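Local structure of SA0254 protein (Staphylococcus aureus subsp. aureus, 2OOI) at residues I104-D109 / L128-T133. The protein is of unknown function but carries a UTRA domain, an effector-sensing module found in HutC-type GntR transcription regulators, and so probably binds an effector ligand. Residues are numbered along the deposited sequence; the frame is centred on the assembly and turned at random.
Sequences IFFNVD and LRYHQT
Ile104 lies between Tyr130 and Gln132 on the buried face of an antiparallel strand pair. Ile104 CG2, anti to the backbone N, approaches the Tyr130 ring in an off-centre CH-pi contact, 4.2 Å from the ring centroid. The CG1-CD1 branch touches both neighbours: Ile104 CG1 runs beside the extended Gln132 chain, which points the same way, and meets Gln132 CD at 3.7 Å, while CD1 ends near the Tyr130 hydroxyl. Gln132 OE1 is hydrogen-bonded to Ser102 OG, farther back on the strand of Ile104.

Phe106 CB sits 4.1 Å from Tyr130 CD1, but the ring, with CG between the backbone N and the carbonyl carbon (chi1 66°), leads away from strand 128-133. There it meets Phe106 and Phe156 of the second subunit. Leu128 sends CD1 back across the pair, 3.9 Å from Phe106 CD1 and 3.8 Å from Val108 CG2, its side chain nearly perpendicular to that of Val108.

The other face is more polar. Arg129 lays CB and CG beside the amide oxygen of Asn107, then bends at chi3 (82°). Arg129 NH1 makes a salt bridge to Asp109 OD2, with a weak hydrogen bond at 3.3 Å; the carboxylate is turned 77° from the guanidinium plane yet meets it at the edge. NH2 pairs with Glu115. The His131 ring is hydrogen-bonded at ND1 to Asp146 and at NE2 to Glu40.

Between the faces, Phe105 with His131 and Asn107 with Arg129 are hydrogen-bonded pairs, each closed by two backbone bonds, such as His131 N to Phe105 O at 2.8 Å. These are the last two strands on one side of the antiparallel sheet of the UTRA domain; 99-110, outermost within its chain, pairs with a strand of the second subunit, continuing the sheet across the dimer interface.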
loop_
_atom_site.group_PDB
_atom_site.type_symbol
_atom_site.label_atom_id
_atom_site.label_comp_id
_atom_site.label_asym_id
_atom_site.label_seq_id
_atom_site.Cartn_x
_atom_site.Cartn_y
_atom_site.Cartn_z
ATOM N N ILE B 104 -4.197 -8.668 -2.365
ATOM C CA ILE B 104 -3.098 -7.792 -2.729
ATOM C C ILE B 104 -1.977 -7.922 -1.709
ATOM O O ILE B 104 -2.215 -7.904 -0.506
ATOM C CB ILE B 104 -3.570 -6.366 -2.750
ATOM C CG1 ILE B 104 -4.495 -6.135 -3.943
ATOM C CG2 ILE B 104 -2.385 -5.428 -2.788
ATOM C CD1 ILE B 104 -5.404 -4.919 -3.788
ATOM N N PHE B 105 -0.753 -8.043 -2.193
ATOM C CA PHE B 105 0.408 -8.111 -1.326
ATOM C C PHE B 105 1.391 -7.062 -1.799
ATOM O O PHE B 105 1.638 -6.969 -2.992
ATOM C CB PHE B 105 1.048 -9.501 -1.392
ATOM C CG PHE B 105 0.106 -10.618 -1.027
ATOM C CD1 PHE B 105 0.046 -11.102 0.277
ATOM C CD2 PHE B 105 -0.753 -11.155 -1.967
ATOM C CE1 PHE B 105 -0.852 -12.133 0.629
ATOM C CE2 PHE B 105 -1.629 -12.174 -1.621
ATOM C CZ PHE B 105 -1.678 -12.661 -0.316
ATOM N N PHE B 106 1.950 -6.242 -0.903
ATOM C CA PHE B 106 3.034 -5.376 -1.362
ATOM C C PHE B 106 4.166 -5.150 -0.380
ATOM O O PHE B 106 3.974 -5.138 0.832
ATOM C CB PHE B 106 2.483 -4.080 -1.929
ATOM C CG PHE B 106 1.797 -3.189 -0.920
ATOM C CD1 PHE B 106 2.539 -2.287 -0.141
ATOM C CD2 PHE B 106 0.402 -3.166 -0.828
ATOM C CE1 PHE B 106 1.914 -1.432 0.755
ATOM C CE2 PHE B 106 -0.236 -2.327 0.077
ATOM C CZ PHE B 106 0.526 -1.439 0.865
ATOM N N ASN B 107 5.371 -5.011 -0.914
ATOM C CA ASN B 107 6.497 -4.597 -0.093
ATOM C C ASN B 107 7.444 -3.711 -0.870
ATOM O O ASN B 107 7.309 -3.568 -2.071
ATOM C CB ASN B 107 7.214 -5.801 0.468
ATOM C CG ASN B 107 7.745 -6.695 -0.602
ATOM O OD1 ASN B 107 8.539 -6.268 -1.483
ATOM N ND2 ASN B 107 7.319 -7.939 -0.560
ATOM N N VAL B 108 8.379 -3.082 -0.180
ATOM C CA VAL B 108 9.296 -2.140 -0.817
ATOM C C VAL B 108 10.593 -2.893 -0.983
ATOM O O VAL B 108 10.928 -3.697 -0.127
ATOM C CB VAL B 108 9.464 -0.864 0.057
ATOM C CG1 VAL B 108 10.608 0.031 -0.438
ATOM C CG2 VAL B 108 8.164 -0.136 0.091
ATOM N N ASP B 109 11.300 -2.651 -2.088
ATOM C CA ASP B 109 12.542 -3.368 -2.403
ATOM C C ASP B 109 13.435 -2.478 -3.281
ATOM O O ASP B 109 13.061 -1.338 -3.613
ATOM C CB ASP B 109 12.215 -4.681 -3.138
ATOM C CG ASP B 109 13.354 -5.734 -3.082
ATOM O OD1 ASP B 109 14.454 -5.487 -2.531
ATOM O OD2 ASP B 109 13.141 -6.862 -3.610
ATOM N N LEU B 128 8.220 -0.337 -5.511
ATOM C CA LEU B 128 7.182 -1.120 -4.844
ATOM C C LEU B 128 6.975 -2.376 -5.662
ATOM O O LEU B 128 6.722 -2.290 -6.868
ATOM C CB LEU B 128 5.851 -0.348 -4.775
ATOM C CG LEU B 128 4.786 -0.881 -3.796
ATOM C CD1 LEU B 128 5.283 -0.733 -2.371
ATOM C CD2 LEU B 128 3.443 -0.178 -3.933
ATOM N N ARG B 129 7.101 -3.532 -5.026
ATOM C CA ARG B 129 6.752 -4.822 -5.644
ATOM C C ARG B 129 5.365 -5.173 -5.108
ATOM O O ARG B 129 5.175 -5.328 -3.902
ATOM C CB ARG B 129 7.757 -5.938 -5.335
ATOM C CG ARG B 129 9.165 -5.477 -5.089
ATOM C CD ARG B 129 10.232 -6.538 -5.307
ATOM N NE ARG B 129 10.492 -6.558 -6.740
ATOM C CZ ARG B 129 11.619 -6.209 -7.365
ATOM N NH1 ARG B 129 12.744 -5.863 -6.754
ATOM N NH2 ARG B 129 11.612 -6.238 -8.662
ATOM N N TYR B 130 4.409 -5.276 -6.016
ATOM C CA TYR B 130 2.996 -5.390 -5.706
ATOM C C TYR B 130 2.484 -6.640 -6.417
ATOM O O TYR B 130 2.842 -6.888 -7.560
ATOM C CB TYR B 130 2.359 -4.128 -6.247
ATOM C CG TYR B 130 0.868 -3.943 -6.184
ATOM C CD1 TYR B 130 0.292 -3.049 -5.274
ATOM C CD2 TYR B 130 0.031 -4.570 -7.115
ATOM C CE1 TYR B 130 -1.081 -2.816 -5.262
ATOM C CE2 TYR B 130 -1.349 -4.337 -7.120
ATOM C CZ TYR B 130 -1.891 -3.465 -6.193
ATOM O OH TYR B 130 -3.259 -3.242 -6.213
ATOM N N HIS B 131 1.720 -7.470 -5.718
ATOM C CA HIS B 131 1.195 -8.712 -6.301
ATOM C C HIS B 131 -0.292 -8.723 -6.123
ATOM O O HIS B 131 -0.775 -8.397 -5.061
ATOM C CB HIS B 131 1.773 -9.983 -5.659
ATOM C CG HIS B 131 1.303 -11.238 -6.333
ATOM N ND1 HIS B 131 2.025 -11.862 -7.330
ATOM C CD2 HIS B 131 0.143 -11.931 -6.222
ATOM C CE1 HIS B 131 1.352 -12.910 -7.769
ATOM N NE2 HIS B 131 0.203 -12.968 -7.120
ATOM N N GLN B 132 -1.022 -9.111 -7.156
ATOM C CA GLN B 132 -2.462 -9.174 -7.025
ATOM C C GLN B 132 -2.999 -10.477 -7.614
ATOM O O GLN B 132 -2.620 -10.847 -8.712
ATOM C CB GLN B 132 -3.095 -7.950 -7.683
ATOM C CG GLN B 132 -4.574 -7.768 -7.331
ATOM C CD GLN B 132 -5.129 -6.368 -7.609
ATOM O OE1 GLN B 132 -6.327 -6.131 -7.427
ATOM N NE2 GLN B 132 -4.268 -5.442 -8.039
ATOM N N THR B 133 -3.868 -11.176 -6.884
ATOM C CA THR B 133 -4.519 -12.362 -7.428
ATOM C C THR B 133 -6.001 -12.088 -7.520
ATOM O O THR B 133 -6.611 -11.733 -6.524
ATOM C CB THR B 133 -4.313 -13.561 -6.557
ATOM O OG1 THR B 133 -2.919 -13.847 -6.497
ATOM C CG2 THR B 133 -5.077 -14.794 -7.125
#